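Side-chain contacts in D-isomer specific 2-hydroxyacid dehydrogenase NAD-binding (Xanthobacter autotrophicus, PDB 4XA8), which binds NADPH and probably works as a nicotinamide-dependent oxidoreductase of the D-2-hydroxyacid dehydrogenase family: residues H62-F65 / A66-N70; H138-T141 / A142-R146. One frame throughout, in Å; residues are numbered along the deposited sequence.

Contact 1 of 2, residues H62-F65 / A66-N70; sequences HGFF and ARFPN
G63 and A66 begin a short run of 3-10 hydrogen bonds that carries the chain from 62-65 into 66-70: A66 N donates to G63 O at 3.2 Å. The same three-residue step recurs from R67 N to F64 O and from F68 N to F65 O, each at 3.1 Å. At its positive phi (83°), G63 has a backbone on which a CB would press against the carbonyl O of H62. A chi1 of 178° sets F64 CG opposite the backbone N and swings the ring to where F68 meets its face in a T-shaped pair, planes 70° apart. F68 CE2 stands over that face, near the rim and 3.5 Å from F64 CZ. R67 crosses F64 at about a right angle, CD 4.0 Å from F64 CD1, before its NH2 reaches the carbonyl O of D42. F64 and F68 both touch V11 of strand 9-13, and F64 and F65 both touch V57 of strand 52-57. With F64 cut back to an alanine, the F68 edge would probably lose its aromatic face and a gap would be likely to open against V11 and V57. Three backbone bonds close the turn on itself, F65 N goes out to D89, and the aromatic rings turn carbon to the strands.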
loop_
_atom_site.group_PDB
_atom_site.type_symbol
_atom_site.label_atom_id
_atom_site.label_comp_id
_atom_site.label_asym_id
_atom_site.label_seq_id
_atom_site.Cartn_x
_atom_site.Cartn_y
_atom_site.Cartn_z
ATOM N N HIS A 62 17.459 -6.274 -31.607
ATOM C CA HIS A 62 17.447 -7.283 -32.687
ATOM C C HIS A 62 18.896 -7.484 -33.173
ATOM O O HIS A 62 19.620 -6.515 -33.406
ATOM C CB HIS A 62 16.530 -6.820 -33.839
ATOM N N GLY A 63 19.346 -8.734 -33.261
ATOM C CA GLY A 63 20.706 -9.016 -33.729
ATOM C C GLY A 63 21.795 -8.910 -32.667
ATOM O O GLY A 63 22.954 -9.127 -32.962
ATOM N N PHE A 64 21.431 -8.623 -31.410
ATOM C CA PHE A 64 22.437 -8.426 -30.364
ATOM C C PHE A 64 23.347 -9.656 -30.170
ATOM O O PHE A 64 24.583 -9.537 -30.073
ATOM C CB PHE A 64 21.742 -8.066 -29.055
ATOM C CG PHE A 64 22.668 -7.874 -27.893
ATOM C CD1 PHE A 64 23.425 -6.712 -27.757
ATOM C CD2 PHE A 64 22.749 -8.836 -26.898
ATOM C CE1 PHE A 64 24.239 -6.533 -26.638
ATOM C CE2 PHE A 64 23.561 -8.647 -25.789
ATOM C CZ PHE A 64 24.292 -7.491 -25.655
ATOM N N PHE A 65 22.766 -10.840 -30.139
ATOM C CA PHE A 65 23.580 -12.007 -29.805
ATOM C C PHE A 65 24.542 -12.370 -30.914
ATOM O O PHE A 65 25.509 -13.087 -30.649
ATOM C CB PHE A 65 22.724 -13.235 -29.491
ATOM C CG PHE A 65 21.893 -13.089 -28.261
ATOM C CD1 PHE A 65 22.494 -12.996 -27.011
ATOM C CD2 PHE A 65 20.503 -13.067 -28.349
ATOM C CE1 PHE A 65 21.733 -12.860 -25.868
ATOM C CE2 PHE A 65 19.736 -12.927 -27.200
ATOM C CZ PHE A 65 20.353 -12.833 -25.967
ATOM N N ALA A 66 24.307 -11.865 -32.129
ATOM C CA ALA A 66 25.173 -12.199 -33.250
ATOM C C ALA A 66 26.517 -11.540 -33.090
ATOM O O ALA A 66 27.461 -11.886 -33.802
ATOM C CB ALA A 66 24.560 -11.793 -34.573
ATOM N N ARG A 67 26.609 -10.586 -32.192
ATOM C CA ARG A 67 27.878 -9.937 -31.902
ATOM C C ARG A 67 28.892 -10.864 -31.230
ATOM O O ARG A 67 30.066 -10.526 -31.163
ATOM C CB ARG A 67 27.672 -8.761 -30.931
ATOM C CG ARG A 67 26.953 -7.524 -31.457
ATOM C CD ARG A 67 26.630 -6.683 -30.217
ATOM N NE ARG A 67 26.018 -5.382 -30.475
ATOM C CZ ARG A 67 26.683 -4.261 -30.735
ATOM N NH1 ARG A 67 28.004 -4.258 -30.816
ATOM N NH2 ARG A 67 26.013 -3.134 -30.954
ATOM N N PHE A 68 28.428 -11.982 -30.650
ATOM C CA PHE A 68 29.223 -12.739 -29.676
ATOM C C PHE A 68 29.272 -14.187 -30.109
ATOM O O PHE A 68 28.483 -15.002 -29.625
ATOM C CB PHE A 68 28.567 -12.597 -28.275
ATOM C CG PHE A 68 28.265 -11.167 -27.900
ATOM C CD1 PHE A 68 29.295 -10.264 -27.721
ATOM C CD2 PHE A 68 26.951 -10.726 -27.738
ATOM C CE1 PHE A 68 29.033 -8.946 -27.392
ATOM C CE2 PHE A 68 26.688 -9.412 -27.427
ATOM C CZ PHE A 68 27.725 -8.517 -27.243
ATOM N N PRO A 69 30.175 -14.524 -31.070
ATOM C CA PRO A 69 30.181 -15.885 -31.607
ATOM C C PRO A 69 30.491 -16.989 -30.572
ATOM O O PRO A 69 29.986 -18.090 -30.717
ATOM C CB PRO A 69 31.235 -15.830 -32.738
ATOM C CG PRO A 69 32.096 -14.667 -32.448
ATOM C CD PRO A 69 31.303 -13.713 -31.558
ATOM N N ASN A 70 31.251 -16.675 -29.516
ATOM C CA ASN A 70 31.680 -17.653 -28.497
ATOM C C ASN A 70 30.802 -17.691 -27.223
ATOM O O ASN A 70 31.187 -18.279 -26.192
ATOM C CB ASN A 70 33.130 -17.343 -28.113
ATOM C CG ASN A 70 34.059 -17.404 -29.292
ATOM O OD1 ASN A 70 33.910 -18.269 -30.150
ATOM N ND2 ASN A 70 35.025 -16.490 -29.354
#

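Contact 2 of 2, residues H138-T141 / A142-R146; sequences HPRT and AAEIR
T141 and E144 exchange hydrogen bonds in both directions. T141 N donates to E144 OE1 at 3.0 Å, coming from above the carboxylate plane, while E144 N reaches T141 O at 3.2 Å and, more weakly, T141 OG1 at 3.4 Å. The threonine hydroxyl lies between its backbone N and carbonyl carbon (chi1 61°), which turns OG1 to the start of the turn. With E144 three residues on from T141, the reciprocal pattern resembles a capping box, its OG1 arm weak, at the head of the 3-10 turn 142-144 that precedes strand 146-150 of the Rossmann-type domain. Charge contacts are looser: R140 NE lies 3.7 Å from E144 OE2, a long salt bridge with guanidinium and carboxylate planes nearly perpendicular. R140 NH1 also pairs with E200, and E144 OE1 with R291 of the second subunit, so the carboxylate is probably polarised by arginines of two chains. In van der Waals contact, the R140 CB methylene lies 3.3 Å from the carboxylate carbon CD of E144. I145 crosses R140 at about a right angle and sets its aliphatic CG1 over the centre of one guanidinium face, 3.8 Å from R140 NH2; its side chain also touches F168.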
loop_
_atom_site.group_PDB
_atom_site.type_symbol
_atom_site.label_atom_id
_atom_site.label_comp_id
_atom_site.label_asym_id
_atom_site.label_seq_id
_atom_site.Cartn_x
_atom_site.Cartn_y
_atom_site.Cartn_z
ATOM N N HIS A 138 -17.512 7.868 1.893
ATOM C CA HIS A 138 -18.379 6.976 2.626
ATOM C C HIS A 138 -17.524 5.762 3.020
ATOM O O HIS A 138 -16.842 5.186 2.181
ATOM C CB HIS A 138 -19.599 6.659 1.752
ATOM C CG HIS A 138 -20.330 7.902 1.299
ATOM N ND1 HIS A 138 -21.067 8.692 2.160
ATOM C CD2 HIS A 138 -20.397 8.516 0.088
ATOM C CE1 HIS A 138 -21.580 9.716 1.502
ATOM N NE2 HIS A 138 -21.183 9.638 0.245
ATOM N N PRO A 139 -17.487 5.418 4.317
ATOM C CA PRO A 139 -16.684 4.312 4.798
ATOM C C PRO A 139 -17.284 2.977 4.327
ATOM O O PRO A 139 -18.496 2.879 4.229
ATOM C CB PRO A 139 -16.794 4.468 6.334
ATOM C CG PRO A 139 -17.150 5.867 6.541
ATOM C CD PRO A 139 -18.100 6.148 5.441
ATOM N N ARG A 140 -16.442 2.027 3.965
ATOM C CA ARG A 140 -16.847 0.659 3.551
ATOM C C ARG A 140 -15.957 -0.335 4.284
ATOM O O ARG A 140 -14.809 -0.044 4.495
ATOM C CB ARG A 140 -16.622 0.474 2.033
ATOM C CG ARG A 140 -16.819 1.753 1.228
ATOM C CD ARG A 140 -16.334 1.637 -0.206
ATOM N NE ARG A 140 -17.058 0.598 -0.896
ATOM C CZ ARG A 140 -16.665 0.039 -2.034
ATOM N NH1 ARG A 140 -17.405 -0.914 -2.594
ATOM N NH2 ARG A 140 -15.533 0.424 -2.604
ATOM N N THR A 141 -16.457 -1.516 4.635
ATOM C CA THR A 141 -15.608 -2.600 5.140
ATOM C C THR A 141 -14.854 -3.268 3.980
ATOM O O THR A 141 -15.310 -3.253 2.831
ATOM C CB THR A 141 -16.444 -3.693 5.839
ATOM O OG1 THR A 141 -17.360 -4.273 4.898
ATOM C CG2 THR A 141 -17.228 -3.142 7.004
ATOM N N ALA A 142 -13.728 -3.886 4.281
ATOM C CA ALA A 142 -13.020 -4.715 3.309
ATOM C C ALA A 142 -13.927 -5.788 2.654
ATOM O O ALA A 142 -13.827 -6.068 1.466
ATOM C CB ALA A 142 -11.879 -5.404 4.017
ATOM N N ALA A 143 -14.804 -6.380 3.458
ATOM C CA ALA A 143 -15.685 -7.455 3.010
ATOM C C ALA A 143 -16.662 -7.017 1.906
ATOM O O ALA A 143 -17.100 -7.847 1.117
ATOM C CB ALA A 143 -16.432 -8.047 4.199
ATOM N N GLU A 144 -16.984 -5.727 1.822
ATOM C CA GLU A 144 -17.819 -5.255 0.751
ATOM C C GLU A 144 -17.046 -5.011 -0.560
ATOM O O GLU A 144 -17.648 -4.779 -1.590
ATOM C CB GLU A 144 -18.713 -4.067 1.189
ATOM C CG GLU A 144 -18.091 -2.711 1.319
ATOM C CD GLU A 144 -19.025 -1.722 2.039
ATOM O OE1 GLU A 144 -19.134 -1.701 3.290
ATOM O OE2 GLU A 144 -19.633 -0.935 1.309
ATOM N N ILE A 145 -15.723 -5.127 -0.538
ATOM C CA ILE A 145 -14.913 -4.851 -1.728
ATOM C C ILE A 145 -14.441 -6.129 -2.425
ATOM O O ILE A 145 -13.655 -6.939 -1.890
ATOM C CB ILE A 145 -13.724 -3.943 -1.390
ATOM C CG1 ILE A 145 -14.238 -2.653 -0.726
ATOM C CG2 ILE A 145 -12.922 -3.602 -2.663
ATOM C CD1 ILE A 145 -13.127 -1.714 -0.278
ATOM N N ARG A 146 -14.917 -6.300 -3.633
ATOM C CA ARG A 146 -14.633 -7.499 -4.406
ATOM C C ARG A 146 -13.373 -7.304 -5.222
ATOM O O ARG A 146 -13.316 -6.395 -6.061
ATOM C CB ARG A 146 -15.802 -7.811 -5.330
ATOM C CG ARG A 146 -17.088 -8.043 -4.576
ATOM C CD ARG A 146 -18.266 -8.063 -5.528
ATOM N NE ARG A 146 -18.793 -9.417 -5.703
ATOM C CZ ARG A 146 -19.744 -9.759 -6.581
ATOM N NH1 ARG A 146 -20.293 -8.854 -7.390
ATOM N NH2 ARG A 146 -20.160 -11.017 -6.636
#

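In the fold
Contacts 1 and 2 lie on opposite sides of the chain's centre, their centres about 54 Å apart, and share no secondary-structure element. Each is built round a short 3-10 turn leading toward a parallel strand, but the sheets differ: 62-70 links neighbouring strands of the five-stranded sheet, whereas 138-146 leads into a strand inside the seven-stranded Rossmann sheet. Chemistry follows place. Contact 1 is partly buried, with aromatic rings directed at its sheet and no other chain of the assembly touching it. Contact 2 is a surface contact, carried mainly by an arginine, a glutamate and a threonine, with one buried isoleucine, and the second subunit borders it. Both lie away from the residues that bind NADPH.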